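Local coordinates for cephalosporin hydroxylase CMCI (Streptomyces clavuligerus, PDB 2BR4), which probably acts in cephamycin biosynthesis as a cephalosporin hydroxylase, and binds S-adenosylmethionine and magnesium in a methyltransferase-like Rossmann fold, at residues D160-T165 with I185-P190; D66-A71 with A220-D225; R149-P154 with D174-E179; T84-G89 with H153-I158. The protein carries 1 engineered substitution. All coordinates share one frame; numbering follows the deposited sequence.

All four contacts gather round one mixed sheet. Contact 4 pairs two neighbouring parallel strands, 84-88 and 155-159. Contact 3 shares His153 and Pro154 with it and sits where the chain enters strand 155-159; their centres are about 9 Å apart. Contact 1 follows the C-terminal ends of strands 155-159 and 182-185, with its centre about 14 Å from that of contact 4. Both touch S-adenosylmethionine. Contact 2 joins the start of helix 67-80 to a late loop, so contacts 1, 3 and 4 all fall between its segments in sequence. It meets contact 1 through a probable backbone hydrogen bond from Asp187 N to Gln223 O, which ties the late loop to the metal site.

Contact 1 (D160-T165 with I185-P190); sequences DAHANT and IEDMIP. With MG (magnesium ion), chain U; SAM (S-adenosylmethionine), chain V; P4C (O-acetaldehydyl-hexaethylene glycol), chain J.
His162 and Met188 meet ring to thioether at the C-terminal edge of the parallel sheet of a Rossmann-like methyltransferase fold. The two loops follow strands 155-159 and 182-185. The His162 side chain can be followed outward. Its CB lies 3.5 Å from Met188 CG. At chi1 -41° the ring CG stays beside the backbone N, anti to the carbonyl carbon, and the ring crosses the Met188 side chain at about a right angle. ND1 comes within 3.2 Å of Met188 CG. Met188 SD lies nearest the base of the ring, 3.7 Å from His162 CG. The magnesium ion lies in the ring plane, 3.2 Å from His162 NE2, longer than a usual metal bond.

The Met188 chain bends at chi2 and chi3 and lays its end over one ring face. Its CE stands 4.2 Å from the His162 centroid, 16° off the ring normal, a CH-pi contact. SD makes a sulfur-aromatic contact on the same face. The backbone carbonyl carbon of Asp160 lies over the opposite face. The ring is therefore held between the two, while Met188 CE also touches C17 of the bound O-acetaldehydyl-hexaethylene glycol.

The carboxylates of Asp160 and Glu186 cross with their planes 88° apart. Lys65 forms salt bridges to Asp160 OD2 and Glu186 OE1, so this acidic pair shares one cation. Tyr73 holds Glu186 OE2. Asp160 O lies close to C5' of S-adenosylmethionine. Asp160 and Asp187 belong to the metal site; Asp160 OD1 stands off at 3.0 Å, and Asp187 OD2 binds the magnesium ion at 2.4 Å.

Contact 2 (D66-A71 with A220-D225); sequences DPDTQA and ASSQLD
Two first torsions set up the meeting of Gln223 and Thr69. In Gln223, CG lies anti to the carbonyl carbon (chi1 -73°) and the chain then runs extended to the amide. Thr69 has OG1 in the same position (chi1 -68°), which turns CG2 toward Leu224. The site is the N-terminal end of helix 67-80, with Asp66 at the N-cap position. It packs on the loop between strands 212-214 and 228-230 of the mixed sheet.

Gln223 OE1 is gripped twice. Thr69 OG1 donates to it at 2.7 Å, in the carbonyl plane and on a lone pair. Asp66 N donates at 3.1 Å, tilted 26° from that plane. The Asp66 carboxylate stacks on the same amide, and Gln223 NE2 bonds to Leu64 O. A leucine in place of Gln223 would probably leave Asp66 N and the Thr69 hydroxyl without their shared acceptor, loosening the loop from the helix start.

The hydroxyls form a directed relay, because Ser221 OG donates to Thr69 OG1 at 2.6 Å. Ser221 OG in turn accepts weak bonds from Gln223 N and Leu224 N. Beside these bonds is an apolar contact, where Thr69 CG2 meets Leu224 CG at 3.9 Å.

Contact 3 (R149-P154 with D174-E179); sequences REMAHP and DHLLEE
Glu178 lays its carboxylate flat on the imidazole of His153. The Glu178 chain is extended beyond CG, which carries the acid group across the ring. Glu178 CD stands 3.7 Å above the His153 ring plane, over its centre, and the two planes are 12° apart. This is a stack, with no hydrogen bond between the two side chains. In His153, CG is anti to the carbonyl carbon (chi1 -57°), which leaves the ring beside Glu178, with Leu176 O in its plane at the edge. Asp181 fixes the ring from elsewhere: its OD2 accepts from His153 ND1, and the same oxygen takes the backbone N-H of Glu178.

The rest of the contact is built on Leu176. Its CG lies anti to the backbone N (chi1 -178°), which puts CD1 against Met151 CE and Glu150 OE2. Met151 bends at chi2 and chi3 and brings CE to within 4.0 Å of Leu176 CD1. Glu150 is bent as well, and sets a polar atom, OE2, beside the same methyl. Leu176 also packs on Leu155, Phe157 and Trp171.

A cis peptide bond precedes Pro154, just before strand 155-159. The segments lie at the start and near the end of a beta-alpha-beta crossover, in which helix 165-175 connects parallel strands 155-159 and 182-185, as in Rossmann folds.

Contact 4 (T84-G89 with H153-I158); sequences TIVELG and HPLIFI. With SAM (S-adenosylmethionine), chain V.
Val86 and Phe157 form the apolar centre on one face of the parallel sheet. Phe157 has CG anti to the backbone N (chi1 -169°), which sets the ring beside Val86 and Leu88, both approaching it obliquely. Val86 CB reaches Phe157 CD1 at 3.8 Å, and Leu88 CD1 meets Phe157 CE2 at 3.7 Å. The ring also meets that of Phe183. Replacing Phe157 by alanine is likely to open a gap between Val86, Leu88 and Phe183. Thr84 CG2 packs on Leu155 CD1 on the same face. On the other face Ile85 and Ile158 lie side by side, with helices 67-80 and 94-105 covering them.

Strands 84-88 and 155-159 are neighbours in the Rossmann-like sheet, with axes approaching to 4.7 Å and N-to-C directions 7° apart. Five backbone bonds join them. Val86 N to Ile156 O, at 2.8 Å, runs nearly along the C=O axis.

At the polar edge Glu87 OE1 lies against Ile158 CG2, while Glu87 OE2 forms a salt bridge with Lys65 and takes a weak bond from the S-adenosylmethionine amino N. Gly89 O accepts from the same N at 3.0 Å. A CB on Gly89 would clash with the ribose O4'. These oxygens are consistent with binding the amino group as an ammonium.

Contact 1 (D160-T165 with I185-P190)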
# COMPACT_ATOMS: atom_id res chain seq x y z
N ASP E 160 -28.24 -10.62 -10.09
CA ASP E 160 -26.96 -11.21 -10.46
C ASP E 160 -26.84 -11.44 -11.96
O ASP E 160 -26.00 -12.21 -12.39
CB ASP E 160 -26.75 -12.52 -9.71
CG ASP E 160 -25.93 -12.35 -8.47
OD1 ASP E 160 -24.76 -11.91 -8.58
OD2 ASP E 160 -26.38 -12.64 -7.34
N ALA E 161 -27.67 -10.75 -12.74
CA ALA E 161 -27.65 -10.81 -14.20
C ALA E 161 -27.26 -9.47 -14.83
O ALA E 161 -26.71 -9.42 -15.94
CB ALA E 161 -29.02 -11.26 -14.72
N HIS E 162 -27.59 -8.37 -14.15
CA HIS E 162 -27.06 -7.04 -14.49
C HIS E 162 -27.51 -6.51 -15.84
O HIS E 162 -26.80 -5.71 -16.45
CB HIS E 162 -25.53 -7.05 -14.41
CG HIS E 162 -24.99 -7.82 -13.25
ND1 HIS E 162 -25.38 -7.57 -11.95
CD2 HIS E 162 -24.11 -8.85 -13.19
CE1 HIS E 162 -24.75 -8.41 -11.14
NE2 HIS E 162 -23.98 -9.20 -11.87
N ALA E 163 -28.67 -6.96 -16.31
CA ALA E 163 -29.26 -6.46 -17.55
C ALA E 163 -30.55 -5.73 -17.22
O ALA E 163 -31.33 -6.19 -16.37
CB ALA E 163 -29.54 -7.60 -18.49
N ASN E 164 -30.75 -4.59 -17.87
CA ASN E 164 -31.98 -3.81 -17.75
C ASN E 164 -32.38 -3.56 -16.29
O ASN E 164 -33.56 -3.60 -15.93
CB ASN E 164 -33.09 -4.54 -18.51
CG ASN E 164 -34.37 -3.76 -18.57
OD1 ASN E 164 -35.44 -4.30 -18.28
ND2 ASN E 164 -34.28 -2.49 -18.95
N THR E 165 -31.38 -3.27 -15.47
CA THR E 165 -31.48 -3.39 -14.02
C THR E 165 -32.38 -2.36 -13.36
O THR E 165 -32.99 -2.64 -12.34
CB THR E 165 -30.07 -3.32 -13.40
OG1 THR E 165 -29.34 -4.51 -13.76
CG2 THR E 165 -30.11 -3.36 -11.87
N ILE E 185 -28.15 -5.17 -5.65
CA ILE E 185 -27.43 -5.18 -6.92
C ILE E 185 -25.98 -5.58 -6.68
O ILE E 185 -25.18 -4.79 -6.18
CB ILE E 185 -27.49 -3.79 -7.58
CG1 ILE E 185 -28.95 -3.39 -7.87
CG2 ILE E 185 -26.66 -3.77 -8.87
CD1 ILE E 185 -29.16 -1.89 -8.11
N GLU E 186 -25.64 -6.82 -7.02
CA GLU E 186 -24.29 -7.32 -6.84
C GLU E 186 -23.37 -6.81 -7.96
O GLU E 186 -23.81 -6.63 -9.09
CB GLU E 186 -24.27 -8.85 -6.76
CG GLU E 186 -25.11 -9.42 -5.61
CD GLU E 186 -24.88 -10.90 -5.31
OE1 GLU E 186 -24.08 -11.57 -6.01
OE2 GLU E 186 -25.50 -11.42 -4.36
N ASP E 187 -22.13 -6.52 -7.58
CA ASP E 187 -20.99 -6.27 -8.48
C ASP E 187 -20.96 -4.96 -9.26
O ASP E 187 -19.89 -4.35 -9.37
CB ASP E 187 -20.83 -7.43 -9.45
CG ASP E 187 -20.64 -8.74 -8.75
OD1 ASP E 187 -19.63 -8.86 -8.02
OD2 ASP E 187 -21.45 -9.69 -8.85
N MET E 188 -22.10 -4.53 -9.78
CA MET E 188 -22.14 -3.53 -10.85
C MET E 188 -22.05 -2.08 -10.41
O MET E 188 -21.58 -1.24 -11.17
CB MET E 188 -23.41 -3.70 -11.67
CG MET E 188 -23.54 -5.04 -12.33
SD MET E 188 -22.38 -5.30 -13.70
CE MET E 188 -21.13 -6.16 -12.88
N ILE E 189 -22.54 -1.76 -9.22
CA ILE E 189 -22.69 -0.35 -8.84
C ILE E 189 -21.40 0.47 -8.94
O ILE E 189 -21.42 1.53 -9.54
CB ILE E 189 -23.37 -0.19 -7.44
CG1 ILE E 189 -24.84 0.23 -7.60
CG2 ILE E 189 -22.67 0.85 -6.58
CD1 ILE E 189 -25.82 -0.82 -7.27
N PRO E 190 -20.29 -0.02 -8.39
CA PRO E 190 -19.00 0.70 -8.50
C PRO E 190 -18.60 0.99 -9.94
O PRO E 190 -18.13 2.08 -10.21
CB PRO E 190 -18.01 -0.27 -7.86
CG PRO E 190 -18.83 -1.09 -6.93
CD PRO E 190 -20.15 -1.27 -7.62
MG MG U . -22.31 -11.43 -10.23
N SAM V . -26.51 -16.92 -8.73
CA SAM V . -25.12 -17.06 -9.13
C SAM V . -24.22 -17.27 -7.91
O SAM V . -23.98 -16.35 -7.13
OXT SAM V . -23.72 -18.37 -7.66
CB SAM V . -24.68 -15.82 -9.91
CG SAM V . -25.16 -15.76 -11.37
SD SAM V . -23.83 -15.52 -12.58
CE SAM V . -23.03 -14.04 -11.92
C5' SAM V . -24.63 -14.74 -14.01
C4' SAM V . -25.78 -15.51 -14.63
O4' SAM V . -26.69 -14.57 -15.18
C3' SAM V . -25.36 -16.45 -15.76
O3' SAM V . -25.84 -17.75 -15.52
C2' SAM V . -25.97 -15.86 -17.02
O2' SAM V . -26.47 -16.83 -17.91
C1' SAM V . -27.09 -15.00 -16.47
N9 SAM V . -27.44 -13.89 -17.38
C8 SAM V . -26.60 -13.02 -18.04
N7 SAM V . -27.36 -12.17 -18.77
C5 SAM V . -28.67 -12.48 -18.60
C6 SAM V . -29.86 -11.95 -19.11
N6 SAM V . -29.85 -10.92 -19.94
N1 SAM V . -31.06 -12.51 -18.73
C2 SAM V . -31.10 -13.58 -17.87
N3 SAM V . -29.93 -14.10 -17.37
C4 SAM V . -28.73 -13.57 -17.73
O1 P4C J . -14.16 0.31 -24.74
C2 P4C J . -14.63 -0.94 -24.40
C3 P4C J . -14.78 -1.45 -23.20
O4 P4C J . -15.19 -2.84 -23.14
C5 P4C J . -15.14 -3.63 -21.94
C6 P4C J . -13.87 -3.43 -21.11
O7 P4C J . -13.93 -4.23 -19.93
C8 P4C J . -12.82 -4.00 -19.06
C9 P4C J . -13.25 -3.17 -17.85
O10 P4C J . -14.13 -3.90 -17.00
C11 P4C J . -13.49 -4.81 -16.10
C12 P4C J . -14.38 -5.05 -14.89
O13 P4C J . -15.05 -6.31 -14.93
C14 P4C J . -15.94 -6.46 -13.82
C15 P4C J . -16.78 -7.72 -13.94
O16 P4C J . -18.15 -7.40 -14.27
C17 P4C J . -19.06 -8.49 -14.10
C18 P4C J . -20.16 -8.41 -15.17
O19 P4C J . -20.54 -9.69 -15.71
C20 P4C J . -20.81 -10.72 -14.90
C21 P4C J . -20.92 -11.51 -14.02
O22 P4C J . -20.84 -12.38 -13.26

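Contact 2 (D66-A71 with A220-D225)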
# COMPACT_ATOMS: atom_id res chain seq x y z
N ASP E 66 -18.22 -14.85 -2.70
CA ASP E 66 -17.01 -15.14 -1.93
C ASP E 66 -17.28 -15.00 -0.42
O ASP E 66 -18.36 -14.55 -0.04
CB ASP E 66 -15.81 -14.33 -2.46
CG ASP E 66 -16.01 -12.85 -2.35
OD1 ASP E 66 -16.42 -12.40 -1.26
OD2 ASP E 66 -15.75 -12.08 -3.31
N PRO E 67 -16.35 -15.44 0.43
CA PRO E 67 -16.61 -15.54 1.88
C PRO E 67 -17.16 -14.30 2.56
O PRO E 67 -18.13 -14.43 3.32
CB PRO E 67 -15.24 -15.90 2.44
CG PRO E 67 -14.62 -16.68 1.37
CD PRO E 67 -15.01 -15.96 0.11
N ASP E 68 -16.58 -13.13 2.32
CA ASP E 68 -17.05 -11.93 3.02
C ASP E 68 -18.51 -11.61 2.64
O ASP E 68 -19.27 -11.10 3.47
CB ASP E 68 -16.09 -10.72 2.85
CG ASP E 68 -16.18 -10.06 1.48
OD1 ASP E 68 -16.94 -10.52 0.61
OD2 ASP E 68 -15.51 -9.05 1.18
N THR E 69 -18.90 -11.96 1.41
CA THR E 69 -20.28 -11.77 0.96
C THR E 69 -21.24 -12.78 1.62
O THR E 69 -22.38 -12.44 1.94
CB THR E 69 -20.36 -11.88 -0.57
OG1 THR E 69 -19.69 -10.77 -1.17
CG2 THR E 69 -21.80 -11.77 -1.09
N GLN E 70 -20.79 -14.01 1.79
CA GLN E 70 -21.54 -15.01 2.53
C GLN E 70 -21.82 -14.51 3.95
O GLN E 70 -22.93 -14.64 4.46
CB GLN E 70 -20.79 -16.35 2.55
CG GLN E 70 -20.64 -17.02 1.17
CD GLN E 70 -19.76 -18.26 1.19
OE1 GLN E 70 -19.74 -19.01 2.17
NE2 GLN E 70 -19.03 -18.50 0.10
N ALA E 71 -20.81 -13.92 4.59
CA ALA E 71 -20.94 -13.42 5.96
C ALA E 71 -22.02 -12.33 6.09
O ALA E 71 -22.73 -12.27 7.10
CB ALA E 71 -19.59 -12.90 6.48
N ALA E 220 -19.77 -3.93 3.79
CA ALA E 220 -19.29 -5.13 4.47
C ALA E 220 -18.70 -6.19 3.54
O ALA E 220 -18.23 -7.22 4.00
CB ALA E 220 -20.40 -5.72 5.31
N SER E 221 -18.72 -5.92 2.24
CA SER E 221 -18.23 -6.88 1.24
C SER E 221 -18.02 -6.17 -0.09
O SER E 221 -18.82 -5.31 -0.46
CB SER E 221 -19.23 -8.04 1.11
OG SER E 221 -19.53 -8.36 -0.25
N SER E 222 -16.96 -6.52 -0.82
CA SER E 222 -16.66 -5.83 -2.09
C SER E 222 -17.60 -6.19 -3.26
O SER E 222 -17.69 -5.43 -4.22
CB SER E 222 -15.20 -6.02 -2.50
OG SER E 222 -14.90 -7.36 -2.79
N GLN E 223 -18.30 -7.32 -3.19
CA GLN E 223 -19.28 -7.66 -4.22
C GLN E 223 -20.58 -6.89 -4.01
O GLN E 223 -21.27 -6.55 -4.96
CB GLN E 223 -19.58 -9.16 -4.24
CG GLN E 223 -18.46 -10.05 -4.80
CD GLN E 223 -18.74 -11.53 -4.58
OE1 GLN E 223 -19.01 -11.96 -3.46
NE2 GLN E 223 -18.71 -12.30 -5.66
N LEU E 224 -20.93 -6.64 -2.75
CA LEU E 224 -22.18 -5.95 -2.42
C LEU E 224 -21.96 -4.44 -2.31
O LEU E 224 -22.91 -3.70 -2.08
CB LEU E 224 -22.75 -6.50 -1.12
CG LEU E 224 -22.93 -8.02 -1.05
CD1 LEU E 224 -23.30 -8.43 0.36
CD2 LEU E 224 -23.98 -8.50 -2.04
N ASP E 225 -20.72 -4.01 -2.50
CA ASP E 225 -20.31 -2.62 -2.34
C ASP E 225 -21.34 -1.59 -2.81
O ASP E 225 -21.65 -1.49 -3.99
CB ASP E 225 -18.98 -2.41 -3.09
CG ASP E 225 -18.25 -1.16 -2.65
OD1 ASP E 225 -18.69 -0.53 -1.68
OD2 ASP E 225 -17.21 -0.74 -3.22
O HOH W 1 -16.80 -9.66 -1.92

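Contact 3 (R149-P154 with D174-E179)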
# COMPACT_ATOMS: atom_id res chain seq x y z
N ARG E 149 -45.77 -16.48 -9.46
CA ARG E 149 -46.73 -16.63 -8.37
C ARG E 149 -46.43 -15.58 -7.29
O ARG E 149 -45.28 -15.13 -7.17
CB ARG E 149 -46.65 -18.05 -7.78
CG ARG E 149 -47.92 -18.51 -7.05
CD ARG E 149 -48.40 -19.92 -7.40
NE ARG E 149 -49.47 -19.92 -8.40
CZ ARG E 149 -49.31 -20.12 -9.72
NH1 ARG E 149 -48.11 -20.34 -10.25
NH2 ARG E 149 -50.38 -20.09 -10.51
N GLU E 150 -47.45 -15.17 -6.54
CA GLU E 150 -47.26 -14.16 -5.50
C GLU E 150 -46.61 -14.82 -4.28
O GLU E 150 -47.16 -15.76 -3.71
CB GLU E 150 -48.58 -13.46 -5.11
CG GLU E 150 -48.54 -11.92 -5.09
CD GLU E 150 -47.16 -11.33 -4.76
OE1 GLU E 150 -46.77 -11.31 -3.57
OE2 GLU E 150 -46.46 -10.88 -5.70
N MET E 151 -45.44 -14.31 -3.90
CA MET E 151 -44.61 -14.92 -2.88
C MET E 151 -44.86 -14.30 -1.51
O MET E 151 -45.35 -13.18 -1.40
CB MET E 151 -43.13 -14.75 -3.23
CG MET E 151 -42.75 -15.04 -4.69
SD MET E 151 -41.64 -13.76 -5.40
CE MET E 151 -42.51 -13.42 -6.92
N ALA E 152 -44.52 -15.05 -0.46
CA ALA E 152 -44.60 -14.56 0.91
C ALA E 152 -43.42 -13.64 1.22
O ALA E 152 -42.36 -13.71 0.60
CB ALA E 152 -44.63 -15.71 1.88
N HIS E 153 -43.62 -12.76 2.20
CA HIS E 153 -42.64 -11.77 2.60
C HIS E 153 -42.28 -12.01 4.06
O HIS E 153 -43.02 -12.70 4.75
CB HIS E 153 -43.22 -10.37 2.39
CG HIS E 153 -43.67 -10.10 0.99
ND1 HIS E 153 -43.14 -9.09 0.21
CD2 HIS E 153 -44.59 -10.73 0.21
CE1 HIS E 153 -43.72 -9.11 -0.97
NE2 HIS E 153 -44.60 -10.09 -1.00
N PRO E 154 -41.16 -11.48 4.56
CA PRO E 154 -40.25 -10.61 3.82
C PRO E 154 -39.57 -11.28 2.63
O PRO E 154 -39.52 -12.50 2.55
CB PRO E 154 -39.20 -10.24 4.87
CG PRO E 154 -39.84 -10.50 6.18
CD PRO E 154 -40.70 -11.70 5.94
N ASP E 174 -42.98 -1.35 -7.55
CA ASP E 174 -44.40 -1.09 -7.82
C ASP E 174 -45.27 -2.36 -7.86
O ASP E 174 -46.49 -2.25 -7.86
CB ASP E 174 -44.56 -0.33 -9.14
CG ASP E 174 -44.20 1.16 -9.02
OD1 ASP E 174 -44.34 1.73 -7.92
OD2 ASP E 174 -43.78 1.84 -9.99
N HIS E 175 -44.66 -3.54 -7.91
CA HIS E 175 -45.42 -4.79 -8.09
C HIS E 175 -45.07 -5.94 -7.12
O HIS E 175 -45.74 -6.97 -7.14
CB HIS E 175 -45.26 -5.29 -9.54
CG HIS E 175 -45.95 -4.43 -10.56
ND1 HIS E 175 -47.29 -4.13 -10.49
CD2 HIS E 175 -45.48 -3.82 -11.67
CE1 HIS E 175 -47.62 -3.36 -11.52
NE2 HIS E 175 -46.54 -3.16 -12.25
N LEU E 176 -44.07 -5.76 -6.26
CA LEU E 176 -43.50 -6.89 -5.51
C LEU E 176 -42.92 -6.54 -4.14
O LEU E 176 -43.19 -7.23 -3.16
CB LEU E 176 -42.41 -7.56 -6.36
CG LEU E 176 -41.71 -8.80 -5.81
CD1 LEU E 176 -42.68 -9.83 -5.26
CD2 LEU E 176 -40.86 -9.42 -6.91
N LEU E 177 -42.11 -5.49 -4.06
CA LEU E 177 -41.42 -5.14 -2.82
C LEU E 177 -42.34 -4.47 -1.80
O LEU E 177 -42.98 -3.45 -2.09
CB LEU E 177 -40.23 -4.22 -3.13
CG LEU E 177 -39.16 -4.75 -4.08
CD1 LEU E 177 -38.14 -3.67 -4.36
CD2 LEU E 177 -38.46 -6.01 -3.56
N GLU E 178 -42.42 -5.08 -0.61
CA GLU E 178 -43.12 -4.51 0.54
C GLU E 178 -42.09 -3.86 1.46
O GLU E 178 -40.89 -4.03 1.27
CB GLU E 178 -43.87 -5.60 1.31
CG GLU E 178 -45.20 -6.01 0.69
CD GLU E 178 -45.95 -7.05 1.51
OE1 GLU E 178 -46.99 -7.55 1.03
OE2 GLU E 178 -45.51 -7.38 2.64
N GLU E 179 -42.57 -3.13 2.46
CA GLU E 179 -41.69 -2.44 3.41
C GLU E 179 -40.81 -3.44 4.16
O GLU E 179 -41.31 -4.41 4.72
CB GLU E 179 -42.51 -1.62 4.41
CG GLU E 179 -41.70 -1.03 5.55
CD GLU E 179 -42.31 0.24 6.10
OE1 GLU E 179 -41.86 1.34 5.70
OE2 GLU E 179 -43.26 0.14 6.93

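Contact 4 (T84-G89 with H153-I158)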
# COMPACT_ATOMS: atom_id res chain seq x y z
N THR E 84 -38.99 -15.48 1.28
CA THR E 84 -38.72 -15.61 -0.15
C THR E 84 -37.38 -14.96 -0.48
O THR E 84 -37.12 -13.84 -0.04
CB THR E 84 -39.83 -14.95 -1.01
OG1 THR E 84 -41.11 -15.55 -0.74
CG2 THR E 84 -39.61 -15.24 -2.50
N ILE E 85 -36.56 -15.66 -1.25
CA ILE E 85 -35.32 -15.12 -1.79
C ILE E 85 -35.32 -15.36 -3.29
O ILE E 85 -35.27 -16.51 -3.72
CB ILE E 85 -34.09 -15.80 -1.16
CG1 ILE E 85 -33.99 -15.46 0.33
CG2 ILE E 85 -32.79 -15.36 -1.87
CD1 ILE E 85 -33.11 -16.42 1.11
N VAL E 86 -35.41 -14.30 -4.08
CA VAL E 86 -35.31 -14.38 -5.53
C VAL E 86 -33.85 -14.14 -5.93
O VAL E 86 -33.14 -13.35 -5.31
CB VAL E 86 -36.21 -13.33 -6.24
CG1 VAL E 86 -36.28 -13.61 -7.74
CG2 VAL E 86 -37.61 -13.32 -5.66
N GLU E 87 -33.41 -14.83 -6.98
CA GLU E 87 -32.06 -14.70 -7.48
C GLU E 87 -32.11 -14.60 -9.00
O GLU E 87 -32.20 -15.61 -9.67
CB GLU E 87 -31.19 -15.90 -7.07
CG GLU E 87 -30.20 -15.61 -5.94
CD GLU E 87 -28.93 -14.96 -6.43
OE1 GLU E 87 -29.01 -13.98 -7.20
OE2 GLU E 87 -27.84 -15.42 -6.03
N LEU E 88 -32.09 -13.37 -9.51
CA LEU E 88 -31.88 -13.12 -10.94
C LEU E 88 -30.51 -13.64 -11.32
O LEU E 88 -29.55 -13.39 -10.61
CB LEU E 88 -31.95 -11.63 -11.24
CG LEU E 88 -33.29 -11.08 -11.75
CD1 LEU E 88 -33.17 -9.59 -12.05
CD2 LEU E 88 -33.70 -11.84 -12.98
N GLY E 89 -30.41 -14.36 -12.43
CA GLY E 89 -29.17 -15.03 -12.81
C GLY E 89 -28.81 -16.17 -11.88
O GLY E 89 -28.57 -15.96 -10.69
N HIS E 153 -43.62 -12.76 2.20
CA HIS E 153 -42.64 -11.77 2.60
C HIS E 153 -42.28 -12.01 4.06
O HIS E 153 -43.02 -12.70 4.75
CB HIS E 153 -43.22 -10.37 2.39
CG HIS E 153 -43.67 -10.10 0.99
ND1 HIS E 153 -43.14 -9.09 0.21
CD2 HIS E 153 -44.59 -10.73 0.21
CE1 HIS E 153 -43.72 -9.11 -0.97
NE2 HIS E 153 -44.60 -10.09 -1.00
N PRO E 154 -41.16 -11.48 4.56
CA PRO E 154 -40.25 -10.61 3.82
C PRO E 154 -39.57 -11.28 2.63
O PRO E 154 -39.52 -12.50 2.55
CB PRO E 154 -39.20 -10.24 4.87
CG PRO E 154 -39.84 -10.50 6.18
CD PRO E 154 -40.70 -11.70 5.94
N LEU E 155 -39.05 -10.46 1.72
CA LEU E 155 -38.48 -10.92 0.45
C LEU E 155 -37.14 -10.26 0.22
O LEU E 155 -36.95 -9.10 0.56
CB LEU E 155 -39.42 -10.56 -0.70
CG LEU E 155 -39.03 -11.08 -2.09
CD1 LEU E 155 -40.27 -11.49 -2.85
CD2 LEU E 155 -38.25 -10.05 -2.90
N ILE E 156 -36.21 -11.01 -0.38
CA ILE E 156 -34.91 -10.47 -0.80
C ILE E 156 -34.75 -10.76 -2.29
O ILE E 156 -34.76 -11.91 -2.71
CB ILE E 156 -33.76 -11.10 0.00
CG1 ILE E 156 -33.89 -10.76 1.49
CG2 ILE E 156 -32.40 -10.61 -0.53
CD1 ILE E 156 -32.96 -11.54 2.40
N PHE E 157 -34.61 -9.70 -3.07
CA PHE E 157 -34.50 -9.78 -4.52
C PHE E 157 -33.07 -9.40 -4.88
O PHE E 157 -32.63 -8.29 -4.57
CB PHE E 157 -35.50 -8.81 -5.16
CG PHE E 157 -35.68 -8.99 -6.64
CD1 PHE E 157 -36.75 -9.72 -7.14
CD2 PHE E 157 -34.78 -8.42 -7.54
CE1 PHE E 157 -36.91 -9.88 -8.52
CE2 PHE E 157 -34.94 -8.57 -8.91
CZ PHE E 157 -36.00 -9.31 -9.40
N ILE E 158 -32.36 -10.31 -5.55
CA ILE E 158 -30.94 -10.16 -5.85
C ILE E 158 -30.70 -10.12 -7.35
O ILE E 158 -30.97 -11.10 -8.06
CB ILE E 158 -30.13 -11.32 -5.23
CG1 ILE E 158 -30.40 -11.44 -3.73
CG2 ILE E 158 -28.64 -11.11 -5.46
CD1 ILE E 158 -29.92 -12.74 -3.11
N SAM V . -26.51 -16.92 -8.73
CA SAM V . -25.12 -17.06 -9.13
C SAM V . -24.22 -17.27 -7.91
O SAM V . -23.98 -16.35 -7.13
OXT SAM V . -23.72 -18.37 -7.66
CB SAM V . -24.68 -15.82 -9.91
CG SAM V . -25.16 -15.76 -11.37
SD SAM V . -23.83 -15.52 -12.58
CE SAM V . -23.03 -14.04 -11.92
C5' SAM V . -24.63 -14.74 -14.01
C4' SAM V . -25.78 -15.51 -14.63
O4' SAM V . -26.69 -14.57 -15.18
C3' SAM V . -25.36 -16.45 -15.76
O3' SAM V . -25.84 -17.75 -15.52
C2' SAM V . -25.97 -15.86 -17.02
O2' SAM V . -26.47 -16.83 -17.91
C1' SAM V . -27.09 -15.00 -16.47
N9 SAM V . -27.44 -13.89 -17.38
C8 SAM V . -26.60 -13.02 -18.04
N7 SAM V . -27.36 -12.17 -18.77
C5 SAM V . -28.67 -12.48 -18.60
C6 SAM V . -29.86 -11.95 -19.11
N6 SAM V . -29.85 -10.92 -19.94
N1 SAM V . -31.06 -12.51 -18.73
C2 SAM V . -31.10 -13.58 -17.87
N3 SAM V . -29.93 -14.10 -17.37
C4 SAM V . -28.73 -13.57 -17.73